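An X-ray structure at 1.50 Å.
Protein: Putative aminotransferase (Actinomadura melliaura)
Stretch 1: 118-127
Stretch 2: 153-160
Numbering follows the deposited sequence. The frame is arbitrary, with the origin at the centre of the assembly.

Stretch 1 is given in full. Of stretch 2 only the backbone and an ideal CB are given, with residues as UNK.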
ATOM      1  N   LYS A 118      16.015 -27.057  -7.466  1.00 13.38           N
ATOM      2  CA  LYS A 118      14.567 -26.866  -7.404  1.00 12.10           C
ATOM      3  C   LYS A 118      13.978 -26.058  -8.558  1.00 13.57           C
ATOM      4  O   LYS A 118      12.762 -25.956  -8.689  1.00 16.18           O
ATOM      5  CB  LYS A 118      14.198 -26.232  -6.066  1.00 13.19           C
ATOM      6  CG  LYS A 118      14.279 -27.251  -4.933  1.00 15.34           C
ATOM      7  CD  LYS A 118      14.107 -26.612  -3.573  1.00 12.54           C
ATOM      8  CE  LYS A 118      13.935 -27.690  -2.512  1.00 15.11           C
ATOM      9  NZ  LYS A 118      14.021 -27.130  -1.133  1.00 13.43           N
ATOM     10  N   ILE A 119      14.830 -25.480  -9.395  1.00 15.09           N
ATOM     11  CA  ILE A 119      14.326 -24.839 -10.609  1.00 12.31           C
ATOM     12  C   ILE A 119      13.683 -25.917 -11.483  1.00 12.69           C
ATOM     13  O   ILE A 119      14.241 -27.003 -11.668  1.00 15.77           O
ATOM     14  CB  ILE A 119      15.444 -24.110 -11.362  1.00 13.51           C
ATOM     15  CG1 ILE A 119      15.918 -22.918 -10.544  1.00 13.91           C
ATOM     16  CG2 ILE A 119      14.975 -23.663 -12.749  1.00 16.89           C
ATOM     17  CD1 ILE A 119      17.153 -22.244 -11.107  1.00 17.45           C
ATOM     18  N   SER A 120      12.485 -25.631 -11.977  1.00 15.48           N
ATOM     19  CA  SER A 120      11.691 -26.632 -12.679  1.00 19.11           C
ATOM     20  C   SER A 120      10.959 -25.975 -13.846  1.00 14.80           C
ATOM     21  O   SER A 120      10.995 -24.746 -13.977  1.00 14.36           O
ATOM     22  CB  SER A 120      10.688 -27.289 -11.719  1.00 19.78           C
ATOM     23  OG  SER A 120       9.591 -26.435 -11.476  1.00 19.01           O
ATOM     24  N   PRO A 121      10.286 -26.783 -14.689  1.00 16.90           N
ATOM     25  CA  PRO A 121       9.477 -26.172 -15.748  1.00 15.44           C
ATOM     26  C   PRO A 121       8.390 -25.234 -15.225  1.00 17.73           C
ATOM     27  O   PRO A 121       7.893 -24.423 -15.998  1.00 17.11           O
ATOM     28  CB  PRO A 121       8.862 -27.387 -16.450  1.00 14.65           C
ATOM     29  CG  PRO A 121       9.865 -28.475 -16.248  1.00 17.53           C
ATOM     30  CD  PRO A 121      10.405 -28.243 -14.867  1.00 18.05           C
ATOM     31  N   ALA A 122       8.051 -25.314 -13.937  1.00 15.58           N
ATOM     32  CA  ALA A 122       7.043 -24.422 -13.365  1.00 14.87           C
ATOM     33  C   ALA A 122       7.603 -23.129 -12.781  1.00 14.27           C
ATOM     34  O   ALA A 122       6.841 -22.268 -12.346  1.00 14.34           O
ATOM     35  CB  ALA A 122       6.248 -25.159 -12.281  1.00 16.29           C
ATOM     36  N   THR A 123       8.924 -22.978 -12.769  1.00 13.08           N
ATOM     37  CA  THR A 123       9.536 -21.826 -12.115  1.00 12.78           C
ATOM     38  C   THR A 123       9.286 -20.529 -12.858  1.00 13.15           C
ATOM     39  O   THR A 123       9.673 -20.358 -14.020  1.00 13.98           O
ATOM     40  CB  THR A 123      11.045 -22.003 -11.957  1.00 12.79           C
ATOM     41  OG1 THR A 123      11.298 -23.189 -11.207  1.00 14.06           O
ATOM     42  CG2 THR A 123      11.632 -20.819 -11.217  1.00 13.25           C
ATOM     43  N   ARG A 124       8.619 -19.616 -12.171  1.00 11.50           N
ATOM     44  CA  ARG A 124       8.319 -18.317 -12.712  1.00 11.03           C
ATOM     45  C   ARG A 124       9.406 -17.285 -12.402  1.00 15.17           C
ATOM     46  O   ARG A 124       9.824 -16.493 -13.256  1.00 17.74           O
ATOM     47  CB  ARG A 124       6.981 -17.874 -12.105  1.00 17.51           C
ATOM     48  CG  ARG A 124       6.526 -16.515 -12.456  1.00 18.90           C
ATOM     49  CD  ARG A 124       5.129 -16.251 -11.881  1.00 12.04           C
ATOM     50  NE  ARG A 124       4.527 -15.169 -12.638  1.00 16.96           N
ATOM     51  CZ  ARG A 124       3.885 -15.337 -13.784  1.00 16.76           C
ATOM     52  NH1 ARG A 124       3.398 -14.290 -14.423  1.00 22.75           N
ATOM     53  NH2 ARG A 124       3.726 -16.560 -14.291  1.00 15.75           N
ATOM     54  N   ALA A 125       9.903 -17.341 -11.176  1.00 12.28           N
ATOM     55  CA  ALA A 125      10.829 -16.338 -10.668  1.00 11.59           C
ATOM     56  C   ALA A 125      11.488 -16.847  -9.410  1.00 10.79           C
ATOM     57  O   ALA A 125      11.053 -17.844  -8.823  1.00 10.53           O
ATOM     58  CB  ALA A 125      10.113 -15.012 -10.379  1.00 12.44           C
ATOM     59  N   ILE A 126      12.540 -16.144  -9.006  1.00  9.13           N
ATOM     60  CA  ILE A 126      13.260 -16.427  -7.778  1.00 10.43           C
ATOM     61  C   ILE A 126      13.381 -15.122  -7.020  1.00  8.79           C
ATOM     62  O   ILE A 126      13.776 -14.135  -7.614  1.00 10.15           O
ATOM     63  CB  ILE A 126      14.661 -16.995  -8.073  1.00  9.36           C
ATOM     64  CG1 ILE A 126      14.558 -18.269  -8.922  1.00 11.50           C
ATOM     65  CG2 ILE A 126      15.428 -17.246  -6.767  1.00 12.96           C
ATOM     66  CD1 ILE A 126      15.821 -18.531  -9.737  1.00 14.23           C
ATOM     67  N   ILE A 127      12.983 -15.091  -5.752  1.00  9.16           N
ATOM     68  CA  ILE A 127      13.253 -13.909  -4.929  1.00  7.61           C
ATOM     69  C   ILE A 127      14.431 -14.238  -4.033  1.00  9.56           C
ATOM     70  O   ILE A 127      14.402 -15.233  -3.306  1.00 10.84           O
ATOM     71  CB  ILE A 127      12.037 -13.475  -4.083  1.00  9.06           C
ATOM     72  CG1 ILE A 127      10.841 -13.168  -5.004  1.00 11.14           C
ATOM     73  CG2 ILE A 127      12.392 -12.256  -3.247  1.00 10.89           C
ATOM     74  CD1 ILE A 127       9.603 -12.632  -4.265  1.00 13.93           C
ATOM     75  N   UNK A 153      14.746 -23.056 -21.941  1.00 13.50           N
ATOM     76  CA  UNK A 153      14.481 -22.012 -22.923  1.00 15.04           C
ATOM     77  C   UNK A 153      14.036 -20.686 -22.315  1.00 17.95           C
ATOM     78  O   UNK A 153      14.411 -19.618 -22.800  1.00 17.44           O
ATOM     79  CB  UNK A 153      13.412 -22.498 -23.903  1.00 15.04           C
ATOM     80  N   UNK A 154      13.352 -20.740 -21.178  1.00 17.54           N
ATOM     81  CA  UNK A 154      13.021 -19.510 -20.483  1.00 13.88           C
ATOM     82  C   UNK A 154      14.033 -19.303 -19.378  1.00 15.97           C
ATOM     83  O   UNK A 154      14.642 -20.246 -18.875  1.00 16.81           O
ATOM     84  CB  UNK A 154      11.596 -19.546 -19.927  1.00 13.88           C
ATOM     85  N   UNK A 155      14.216 -18.045 -19.010  1.00 13.38           N
ATOM     86  CA  UNK A 155      15.140 -17.682 -17.949  1.00 14.55           C
ATOM     87  C   UNK A 155      14.322 -17.077 -16.824  1.00 12.30           C
ATOM     88  O   UNK A 155      13.801 -15.977 -16.978  1.00 13.86           O
ATOM     89  CB  UNK A 155      16.218 -16.714 -18.442  1.00 14.55           C
ATOM     90  N   UNK A 156      14.206 -17.783 -15.689  1.00 14.18           N
ATOM     91  CA  UNK A 156      13.431 -17.212 -14.579  1.00 14.55           C
ATOM     92  C   UNK A 156      13.999 -15.877 -14.125  1.00 12.49           C
ATOM     93  O   UNK A 156      15.221 -15.729 -14.026  1.00 14.62           O
ATOM     94  CB  UNK A 156      13.396 -18.185 -13.399  1.00 14.55           C
ATOM     95  N   UNK A 157      13.121 -14.925 -13.858  1.00 12.02           N
ATOM     96  CA  UNK A 157      13.539 -13.631 -13.357  1.00 13.58           C
ATOM     97  C   UNK A 157      13.984 -13.730 -11.918  1.00 12.30           C
ATOM     98  O   UNK A 157      13.455 -14.535 -11.156  1.00 12.83           O
ATOM     99  CB  UNK A 157      12.408 -12.609 -13.492  1.00 13.58           C
ATOM    100  N   UNK A 158      14.955 -12.903 -11.554  1.00 10.09           N
ATOM    101  CA  UNK A 158      15.353 -12.744 -10.162  1.00 10.48           C
ATOM    102  C   UNK A 158      14.896 -11.383  -9.666  1.00 10.08           C
ATOM    103  O   UNK A 158      15.099 -10.369 -10.341  1.00 11.99           O
ATOM    104  CB  UNK A 158      16.866 -12.902  -9.999  1.00 10.48           C
ATOM    105  N   UNK A 159      14.268 -11.368  -8.494  1.00  8.03           N
ATOM    106  CA  UNK A 159      13.981 -10.130  -7.790  1.00  8.58           C
ATOM    107  C   UNK A 159      14.803 -10.152  -6.505  1.00 11.39           C
ATOM    108  O   UNK A 159      14.723 -11.113  -5.740  1.00  9.75           O
ATOM    109  CB  UNK A 159      12.486  -9.972  -7.505  1.00  8.58           C
ATOM    110  N   UNK A 160      15.615  -9.121  -6.292  1.00  9.03           N
ATOM    111  CA  UNK A 160      16.434  -9.021  -5.089  1.00  8.80           C
ATOM    112  C   UNK A 160      15.732  -8.203  -4.020  1.00 10.74           C
ATOM    113  O   UNK A 160      15.422  -7.026  -4.237  1.00  9.43           O
ATOM    114  CB  UNK A 160      17.794  -8.402  -5.416  1.00  8.80           C
TER

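Position 153 has phi/psi of 85°/-31°, and its ideal CB has nothing of stretch 1 within 5.5 Å. Positive phi by itself favours glycine, and the deposited residue is Gly153, the first to leave helical angles after a helix.

At 154 the CA-to-CB bond points toward stretch 1, yet the ideal CB has no neighbour within 5.5 Å. A gap of that depth calls for a long side chain, and the turn from Ser120 to Thr123 offers carbonyl oxygens at its far side; an aromatic ring or a long donor-bearing chain could suit. The residue is Phe154, with chi1 in p. Its CE1 lies 3.4 Å from Thr123 O and its CZ 3.6 Å from Pro121 O and 3.7 Å from Ser120 O. Ser120 O sits at the ring edge, near its plane, where the polarised C-H groups lie.

Position 155 points away, so stretch 1 hardly restricts it. It is Arg155, whose guanidinium is hydrogen-bonded elsewhere in the structure.

At 156 the bond points toward stretch 1, and the ideal CB is already 3.8 Å from Thr123 CG2 and 4.2 Å from Ala125 CA. A compact apolar residue suits; phi/psi of -59°/138° also admits proline, and the backbone N makes no hydrogen bond to stretch 1. Pro156 places CB 3.9 Å from Thr123 CG2 and 4.4 Å from Ile126 CD1, while CG reaches Ile119 CG2 at 4.5 Å.

Position 157 opens the parallel pairing, opposite Ala125 and on the same sheet face. Its ideal CB is 4.6 Å from Ala125 CB, a small neighbour that leaves the choice among small or medium apolar residues open. It is Ala157. The backbone does the bonding: Ile126 N donates to Ala157 O at 2.8 Å (156°), whereas Ala157 N stands 3.7 Å from Arg124 O. A water bridges that gap, donating to Arg124 O at 2.7 Å and accepting from Ala157 N at 3.1 Å.

Position 158 pairs with Ile126 on the other face, where a beta-branched or other apolar residue would suit phi/psi of -109°/132°. Val158, chi1 t, brings CG2 to 4.4 Å from Ile126 CB; its CA makes a CA-H...O contact with Ile126 O at 3.3 Å.

Position 159 returns to the Ala125 face beside Ile127, its ideal CB 4.4 Å from Ile127 CG1. Valine, leucine or isoleucine would all fit; it is Ile159, with CB 4.3 Å from Ile127 CG1. Ile159 N donates to Ile126 O at 2.9 Å (165°).

Position 160 points away, beyond stretch 1's reach, leaving polarity open. Glu160 has both carboxylate oxygens hydrogen-bonded elsewhere.

Stretch 2, residues 153-160: GFRPAVIE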
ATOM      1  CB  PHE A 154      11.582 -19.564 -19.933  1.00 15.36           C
ATOM      2  CG  PHE A 154      11.352 -20.641 -18.897  1.00 17.37           C
ATOM      3  CD1 PHE A 154      11.737 -20.450 -17.573  1.00 20.49           C
ATOM      4  CD2 PHE A 154      10.716 -21.830 -19.241  1.00 21.04           C
ATOM      5  CE1 PHE A 154      11.525 -21.441 -16.620  1.00 20.96           C
ATOM      6  CE2 PHE A 154      10.492 -22.827 -18.285  1.00 18.38           C
ATOM      7  CZ  PHE A 154      10.894 -22.624 -16.979  1.00 26.01           C
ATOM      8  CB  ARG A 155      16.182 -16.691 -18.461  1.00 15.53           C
ATOM      9  CG  ARG A 155      17.269 -16.364 -17.450  1.00 15.94           C
ATOM     10  CD  ARG A 155      18.125 -15.192 -17.918  1.00 18.13           C
ATOM     11  NE  ARG A 155      19.243 -14.945 -17.005  1.00 19.93           N
ATOM     12  CZ  ARG A 155      20.432 -15.528 -17.120  1.00 19.74           C
ATOM     13  NH1 ARG A 155      20.661 -16.372 -18.113  1.00 17.29           N
ATOM     14  NH2 ARG A 155      21.393 -15.257 -16.247  1.00 19.90           N
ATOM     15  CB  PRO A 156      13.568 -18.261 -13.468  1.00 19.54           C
ATOM     16  CG  PRO A 156      13.943 -19.525 -14.168  1.00 20.52           C
ATOM     17  CD  PRO A 156      14.757 -19.109 -15.362  1.00 17.52           C
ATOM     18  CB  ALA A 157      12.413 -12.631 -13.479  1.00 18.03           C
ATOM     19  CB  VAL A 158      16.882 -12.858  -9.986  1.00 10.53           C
ATOM     20  CG1 VAL A 158      17.297 -12.421  -8.574  1.00 11.53           C
ATOM     21  CG2 VAL A 158      17.327 -14.270 -10.248  1.00 11.86           C
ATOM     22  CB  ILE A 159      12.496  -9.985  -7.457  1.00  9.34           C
ATOM     23  CG1 ILE A 159      11.667  -9.929  -8.745  1.00 10.77           C
ATOM     24  CG2 ILE A 159      12.280  -8.731  -6.604  1.00 10.57           C
ATOM     25  CD1 ILE A 159      10.181 -10.250  -8.507  1.00 11.03           C
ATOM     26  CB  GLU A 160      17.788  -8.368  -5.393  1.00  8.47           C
ATOM     27  CG  GLU A 160      18.681  -9.149  -6.354  1.00  9.15           C
ATOM     28  CD  GLU A 160      19.958  -8.389  -6.677  1.00 13.11           C
ATOM     29  OE1 GLU A 160      20.522  -7.741  -5.763  1.00 11.65           O
ATOM     30  OE2 GLU A 160      20.389  -8.417  -7.843  1.00 12.01           O
TER
HETATM   31  O   HOH W   1      10.249 -14.505 -15.069  1.00 27.11           O
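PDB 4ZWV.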